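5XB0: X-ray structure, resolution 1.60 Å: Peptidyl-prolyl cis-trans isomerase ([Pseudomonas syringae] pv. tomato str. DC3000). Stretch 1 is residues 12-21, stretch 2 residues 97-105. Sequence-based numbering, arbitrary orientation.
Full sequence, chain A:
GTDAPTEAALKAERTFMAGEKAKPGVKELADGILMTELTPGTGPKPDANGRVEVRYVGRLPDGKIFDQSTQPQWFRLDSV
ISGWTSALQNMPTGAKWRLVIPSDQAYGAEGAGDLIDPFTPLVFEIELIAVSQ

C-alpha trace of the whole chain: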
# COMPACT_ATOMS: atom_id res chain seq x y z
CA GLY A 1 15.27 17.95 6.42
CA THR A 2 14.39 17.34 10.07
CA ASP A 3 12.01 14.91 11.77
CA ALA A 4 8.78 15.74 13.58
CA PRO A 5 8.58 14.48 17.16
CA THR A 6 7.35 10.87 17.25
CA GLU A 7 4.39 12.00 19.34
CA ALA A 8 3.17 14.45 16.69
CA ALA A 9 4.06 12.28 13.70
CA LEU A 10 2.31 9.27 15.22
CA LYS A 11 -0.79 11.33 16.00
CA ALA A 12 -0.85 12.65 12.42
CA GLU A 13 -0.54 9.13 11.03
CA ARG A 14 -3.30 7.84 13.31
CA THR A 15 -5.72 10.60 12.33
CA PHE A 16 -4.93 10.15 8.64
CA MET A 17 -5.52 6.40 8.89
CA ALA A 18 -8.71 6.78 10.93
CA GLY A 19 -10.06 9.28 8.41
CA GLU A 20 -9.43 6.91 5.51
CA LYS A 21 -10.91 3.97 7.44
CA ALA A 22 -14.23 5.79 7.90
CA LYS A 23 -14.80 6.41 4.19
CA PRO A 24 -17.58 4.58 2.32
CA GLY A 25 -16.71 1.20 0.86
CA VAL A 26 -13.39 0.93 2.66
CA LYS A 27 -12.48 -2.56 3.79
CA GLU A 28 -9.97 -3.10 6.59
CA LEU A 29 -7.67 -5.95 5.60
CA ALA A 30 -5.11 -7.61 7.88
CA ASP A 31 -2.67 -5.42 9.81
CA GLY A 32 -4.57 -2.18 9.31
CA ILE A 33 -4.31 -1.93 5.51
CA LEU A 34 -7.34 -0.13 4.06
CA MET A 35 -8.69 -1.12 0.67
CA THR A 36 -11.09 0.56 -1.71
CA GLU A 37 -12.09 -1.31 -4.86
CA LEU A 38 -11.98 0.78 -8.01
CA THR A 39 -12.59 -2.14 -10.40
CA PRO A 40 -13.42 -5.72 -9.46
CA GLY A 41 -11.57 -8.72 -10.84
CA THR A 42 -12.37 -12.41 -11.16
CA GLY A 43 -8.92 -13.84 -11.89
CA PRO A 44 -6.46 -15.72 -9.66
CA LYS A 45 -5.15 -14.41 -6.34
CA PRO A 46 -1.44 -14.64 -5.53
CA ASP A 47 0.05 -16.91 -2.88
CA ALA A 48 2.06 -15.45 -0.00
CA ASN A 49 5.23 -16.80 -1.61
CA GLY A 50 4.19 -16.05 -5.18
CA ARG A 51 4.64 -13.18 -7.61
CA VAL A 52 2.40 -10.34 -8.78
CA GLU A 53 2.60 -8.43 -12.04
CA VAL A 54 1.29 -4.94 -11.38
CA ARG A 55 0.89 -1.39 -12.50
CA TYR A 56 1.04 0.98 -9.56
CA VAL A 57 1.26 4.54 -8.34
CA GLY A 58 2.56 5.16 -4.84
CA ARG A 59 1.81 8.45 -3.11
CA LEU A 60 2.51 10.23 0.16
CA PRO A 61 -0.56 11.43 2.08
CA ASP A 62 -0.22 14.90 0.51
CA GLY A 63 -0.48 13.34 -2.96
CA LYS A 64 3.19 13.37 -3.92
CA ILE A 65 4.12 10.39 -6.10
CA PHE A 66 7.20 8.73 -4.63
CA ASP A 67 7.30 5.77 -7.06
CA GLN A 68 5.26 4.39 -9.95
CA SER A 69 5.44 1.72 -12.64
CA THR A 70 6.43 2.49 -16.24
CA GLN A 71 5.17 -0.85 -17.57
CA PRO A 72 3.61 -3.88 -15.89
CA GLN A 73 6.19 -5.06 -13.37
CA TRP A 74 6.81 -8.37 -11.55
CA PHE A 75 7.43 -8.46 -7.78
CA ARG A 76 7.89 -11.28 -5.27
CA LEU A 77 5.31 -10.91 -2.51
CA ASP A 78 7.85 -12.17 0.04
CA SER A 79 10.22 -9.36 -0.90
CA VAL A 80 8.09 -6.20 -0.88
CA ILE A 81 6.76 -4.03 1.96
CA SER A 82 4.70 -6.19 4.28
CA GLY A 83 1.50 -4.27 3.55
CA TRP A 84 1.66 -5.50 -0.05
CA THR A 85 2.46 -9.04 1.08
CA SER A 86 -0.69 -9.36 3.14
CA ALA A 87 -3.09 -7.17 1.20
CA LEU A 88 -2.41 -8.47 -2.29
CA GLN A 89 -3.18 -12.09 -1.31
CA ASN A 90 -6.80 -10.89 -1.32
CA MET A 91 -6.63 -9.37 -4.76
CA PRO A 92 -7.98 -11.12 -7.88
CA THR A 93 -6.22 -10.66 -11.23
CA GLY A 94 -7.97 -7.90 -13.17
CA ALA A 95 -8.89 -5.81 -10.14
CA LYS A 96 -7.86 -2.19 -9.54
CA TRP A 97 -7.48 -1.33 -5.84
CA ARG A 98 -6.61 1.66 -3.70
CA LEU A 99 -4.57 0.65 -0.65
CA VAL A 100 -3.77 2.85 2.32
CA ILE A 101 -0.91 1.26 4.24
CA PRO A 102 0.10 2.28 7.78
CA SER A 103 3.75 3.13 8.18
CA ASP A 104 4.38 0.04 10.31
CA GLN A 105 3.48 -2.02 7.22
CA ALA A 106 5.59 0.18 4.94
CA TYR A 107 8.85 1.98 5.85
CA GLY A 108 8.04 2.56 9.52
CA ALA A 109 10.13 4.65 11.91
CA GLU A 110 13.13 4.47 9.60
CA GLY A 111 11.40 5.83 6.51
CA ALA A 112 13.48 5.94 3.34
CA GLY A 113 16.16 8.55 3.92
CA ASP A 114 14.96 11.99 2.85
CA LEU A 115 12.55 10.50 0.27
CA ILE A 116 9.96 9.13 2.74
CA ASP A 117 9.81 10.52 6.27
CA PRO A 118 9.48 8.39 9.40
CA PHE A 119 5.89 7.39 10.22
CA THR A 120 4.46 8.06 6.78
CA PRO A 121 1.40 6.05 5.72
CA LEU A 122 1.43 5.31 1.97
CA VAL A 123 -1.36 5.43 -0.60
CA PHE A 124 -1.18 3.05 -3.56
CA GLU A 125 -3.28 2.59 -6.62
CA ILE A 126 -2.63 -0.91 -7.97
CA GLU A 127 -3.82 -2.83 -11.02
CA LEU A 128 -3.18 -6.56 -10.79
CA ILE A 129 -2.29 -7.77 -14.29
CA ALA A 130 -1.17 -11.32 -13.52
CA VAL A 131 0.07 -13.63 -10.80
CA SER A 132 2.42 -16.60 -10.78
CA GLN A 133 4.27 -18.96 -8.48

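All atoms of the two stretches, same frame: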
# COMPACT_ATOMS: atom_id res chain seq x y z
N ALA A 12 -0.45 12.28 13.78
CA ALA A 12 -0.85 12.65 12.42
C ALA A 12 -1.13 11.40 11.60
O ALA A 12 -2.11 11.35 10.85
CB ALA A 12 0.23 13.49 11.76
N GLU A 13 -0.30 10.38 11.75
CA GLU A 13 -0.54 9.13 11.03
C GLU A 13 -1.86 8.51 11.48
O GLU A 13 -2.66 8.09 10.65
CB GLU A 13 0.59 8.12 11.21
CG GLU A 13 0.20 6.80 10.55
CD GLU A 13 1.27 5.74 10.58
OE1 GLU A 13 0.94 4.60 10.19
OE2 GLU A 13 2.42 6.03 10.96
N ARG A 14 -2.08 8.45 12.79
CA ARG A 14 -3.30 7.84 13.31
C ARG A 14 -4.55 8.55 12.81
O ARG A 14 -5.53 7.90 12.45
CB ARG A 14 -3.29 7.81 14.84
CG ARG A 14 -2.31 6.81 15.42
CD ARG A 14 -2.94 6.00 16.54
NE ARG A 14 -3.58 6.85 17.54
CZ ARG A 14 -4.19 6.39 18.63
NH1 ARG A 14 -4.24 5.08 18.85
NH2 ARG A 14 -4.75 7.23 19.49
N THR A 15 -4.52 9.88 12.76
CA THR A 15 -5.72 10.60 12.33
C THR A 15 -5.91 10.46 10.82
O THR A 15 -7.04 10.37 10.34
CB THR A 15 -5.70 12.11 12.72
OG1 THR A 15 -4.60 12.77 12.09
CG2 THR A 15 -5.59 12.26 14.21
N PHE A 16 -4.82 10.41 10.07
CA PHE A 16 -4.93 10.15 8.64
C PHE A 16 -5.55 8.77 8.40
O PHE A 16 -6.50 8.63 7.61
CB PHE A 16 -3.56 10.23 7.95
CG PHE A 16 -3.61 9.96 6.47
CD1 PHE A 16 -4.00 10.96 5.59
CD2 PHE A 16 -3.29 8.71 5.96
CE1 PHE A 16 -4.05 10.72 4.23
CE2 PHE A 16 -3.35 8.47 4.61
CZ PHE A 16 -3.73 9.46 3.74
N MET A 17 -5.02 7.76 9.08
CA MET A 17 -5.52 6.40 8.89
C MET A 17 -6.97 6.28 9.33
O MET A 17 -7.77 5.64 8.65
CB MET A 17 -4.65 5.39 9.65
CG MET A 17 -3.24 5.22 9.10
SD MET A 17 -3.16 4.72 7.36
CE MET A 17 -3.96 3.11 7.41
N ALA A 18 -7.34 6.89 10.45
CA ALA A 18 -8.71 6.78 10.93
C ALA A 18 -9.68 7.45 9.96
O ALA A 18 -10.81 6.98 9.78
CB ALA A 18 -8.85 7.39 12.32
N GLY A 19 -9.24 8.55 9.35
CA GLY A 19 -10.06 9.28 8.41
C GLY A 19 -10.33 8.41 7.20
O GLY A 19 -11.47 8.29 6.74
N GLU A 20 -9.28 7.77 6.69
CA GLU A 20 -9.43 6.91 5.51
C GLU A 20 -10.32 5.71 5.82
O GLU A 20 -11.11 5.27 4.98
CB GLU A 20 -8.07 6.46 4.98
CG GLU A 20 -7.17 7.59 4.46
CD GLU A 20 -7.78 8.35 3.29
OE1 GLU A 20 -8.25 7.67 2.34
OE2 GLU A 20 -7.81 9.61 3.35
N LYS A 21 -10.17 5.17 7.03
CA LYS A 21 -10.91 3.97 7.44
C LYS A 21 -12.43 4.20 7.45
O LYS A 21 -13.22 3.28 7.22
CB LYS A 21 -10.42 3.51 8.82
CG LYS A 21 -11.00 2.20 9.33
CD LYS A 21 -10.32 1.80 10.62
CE LYS A 21 -11.12 0.76 11.37
NZ LYS A 21 -10.45 0.36 12.65
N TRP A 97 -7.28 -1.64 -7.25
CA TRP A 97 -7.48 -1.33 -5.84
C TRP A 97 -6.72 -0.10 -5.39
O TRP A 97 -5.60 0.15 -5.85
CB TRP A 97 -7.04 -2.50 -4.96
CG TRP A 97 -8.03 -3.63 -4.88
CD1 TRP A 97 -9.18 -3.77 -5.59
CD2 TRP A 97 -7.94 -4.76 -4.01
NE1 TRP A 97 -9.83 -4.93 -5.22
CE2 TRP A 97 -9.09 -5.55 -4.24
CE3 TRP A 97 -7.01 -5.18 -3.05
CZ2 TRP A 97 -9.33 -6.74 -3.56
CZ3 TRP A 97 -7.26 -6.36 -2.36
CH2 TRP A 97 -8.41 -7.13 -2.63
N ARG A 98 -7.32 0.65 -4.47
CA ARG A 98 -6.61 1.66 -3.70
C ARG A 98 -6.28 1.06 -2.35
O ARG A 98 -7.15 0.47 -1.70
CB ARG A 98 -7.47 2.93 -3.55
CG ARG A 98 -6.87 4.01 -2.65
CD ARG A 98 -7.71 5.28 -2.78
NE ARG A 98 -7.13 6.47 -2.15
CZ ARG A 98 -7.30 6.76 -0.87
NH1 ARG A 98 -8.00 5.93 -0.11
NH2 ARG A 98 -6.77 7.86 -0.35
N LEU A 99 -5.02 1.13 -1.96
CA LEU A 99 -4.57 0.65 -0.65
C LEU A 99 -3.99 1.80 0.15
O LEU A 99 -3.14 2.52 -0.35
CB LEU A 99 -3.51 -0.44 -0.78
CG LEU A 99 -3.86 -1.73 -1.50
CD1 LEU A 99 -2.66 -2.67 -1.47
CD2 LEU A 99 -5.08 -2.39 -0.85
N VAL A 100 -4.42 1.93 1.40
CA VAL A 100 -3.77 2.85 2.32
C VAL A 100 -3.06 1.99 3.35
O VAL A 100 -3.69 1.19 4.03
CB VAL A 100 -4.76 3.80 3.01
CG1 VAL A 100 -4.00 4.81 3.88
CG2 VAL A 100 -5.59 4.54 1.98
N ILE A 101 -1.75 2.16 3.45
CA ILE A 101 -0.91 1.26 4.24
C ILE A 101 -0.28 2.03 5.39
O ILE A 101 0.43 3.02 5.15
CB ILE A 101 0.17 0.61 3.34
CG1 ILE A 101 -0.52 -0.12 2.17
CG2 ILE A 101 1.06 -0.34 4.13
CD1 ILE A 101 0.42 -0.75 1.18
N PRO A 102 -0.53 1.60 6.63
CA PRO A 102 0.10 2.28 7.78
C PRO A 102 1.60 2.14 7.74
O PRO A 102 2.12 1.19 7.15
CB PRO A 102 -0.49 1.55 9.01
CG PRO A 102 -0.90 0.22 8.49
CD PRO A 102 -1.32 0.43 7.05
N SER A 103 2.30 3.11 8.33
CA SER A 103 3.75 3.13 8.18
C SER A 103 4.37 1.86 8.75
O SER A 103 5.40 1.43 8.25
CB SER A 103 4.37 4.37 8.82
OG SER A 103 4.37 4.31 10.23
N ASP A 104 3.74 1.23 9.76
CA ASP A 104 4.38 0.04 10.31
C ASP A 104 4.25 -1.17 9.37
O ASP A 104 4.83 -2.23 9.63
CB ASP A 104 3.87 -0.29 11.74
CG ASP A 104 2.38 -0.58 11.83
OD1 ASP A 104 1.74 -0.92 10.82
OD2 ASP A 104 1.85 -0.51 12.97
N GLN A 105 3.54 -1.00 8.26
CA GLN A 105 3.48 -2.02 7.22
C GLN A 105 4.15 -1.53 5.94
O GLN A 105 4.01 -2.14 4.88
CB GLN A 105 2.02 -2.42 6.96
CG GLN A 105 1.41 -3.21 8.09
CD GLN A 105 1.96 -4.63 8.11
OE1 GLN A 105 2.15 -5.24 7.07
NE2 GLN A 105 2.24 -5.14 9.29
O HOH W 1 1.84 2.52 11.57
O HOH W 2 -9.37 5.41 1.90

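The apolar centre of this contact is Val-100, whose CA-to-CB bond points toward the helix that runs through residues 12-21, having begun earlier in the chain. Its chi1 of -175° (t) places CG1 within reach of two helix side chains: Met-17 SD lies 3.6 Å from Val-100 CG1, and Phe-16 CE2 lies 3.8 Å from the same methyl. Both are van der Waals distances, and the methyl meets the Phe-16 ring obliquely. Neither Phe-16 nor Met-17 starts out aimed at the strand, since both CA-to-CB bonds run sideways; it is the ends of the side chains that come nearer. In Met-17 all three chi angles are in the m well, a folded conformation that also sets CE 3.8 Å from Pro-102 CD, extending the apolar patch past the end of the strand.

The backbones explain why side chains carry the contact. The axes of the helix and of strand 97-101 approach no closer than 9.8 Å, and their N-to-C directions differ by 150°, so the chain segments run roughly antiparallel. The register follows: Met-17 CA is 7.1 Å from Pro-102 CA, and Glu-20 CA is 7.7 Å from Val-100 CA. Strand alternation is equally plain, as Arg-98 and Val-100 point toward the helix while Ile-101 points away and Leu-99 is out of reach. The whole contact buries 348 Å², both sides summed.

Polar pairings lie beyond the apolar centre in both directions along the helix. Toward its N-terminal end, Glu-13 extends with chi1 and chi2 both t and presents its carboxylate to Ser-103 in a two-point arrangement. Ser-103 N donates to Glu-13 OE1 at 2.7 Å with an N-H...O angle of 161°, and Ser-103 OG donates to Glu-13 OE2, also at 2.7 Å. The serine chi1 of 73° (p) accompanies this pairing of backbone and side-chain donors with separate carboxylate oxygens. Water 1 continues the network, donating to Glu-13 OE1 at 2.7 Å and accepting from Asp-104 N at 2.9 Å.

Toward the other end, Glu-20 forms a salt bridge with Arg-98. Here one oxygen serves two donors: Arg-98 NH1 and NH2 lie 3.0 and 3.1 Å from Glu-20 OE1, with N-H...O angles of 146° and 142°. The oxygen sits at the guanidinium edge, near its plane, where the N-H groups point, so charge attraction and hydrogen bonding act together. Water 2 donates to Glu-20 OE1 at 2.6 Å and accepts a weak hydrogen bond from Arg-98 NH1 at 2.5 Å.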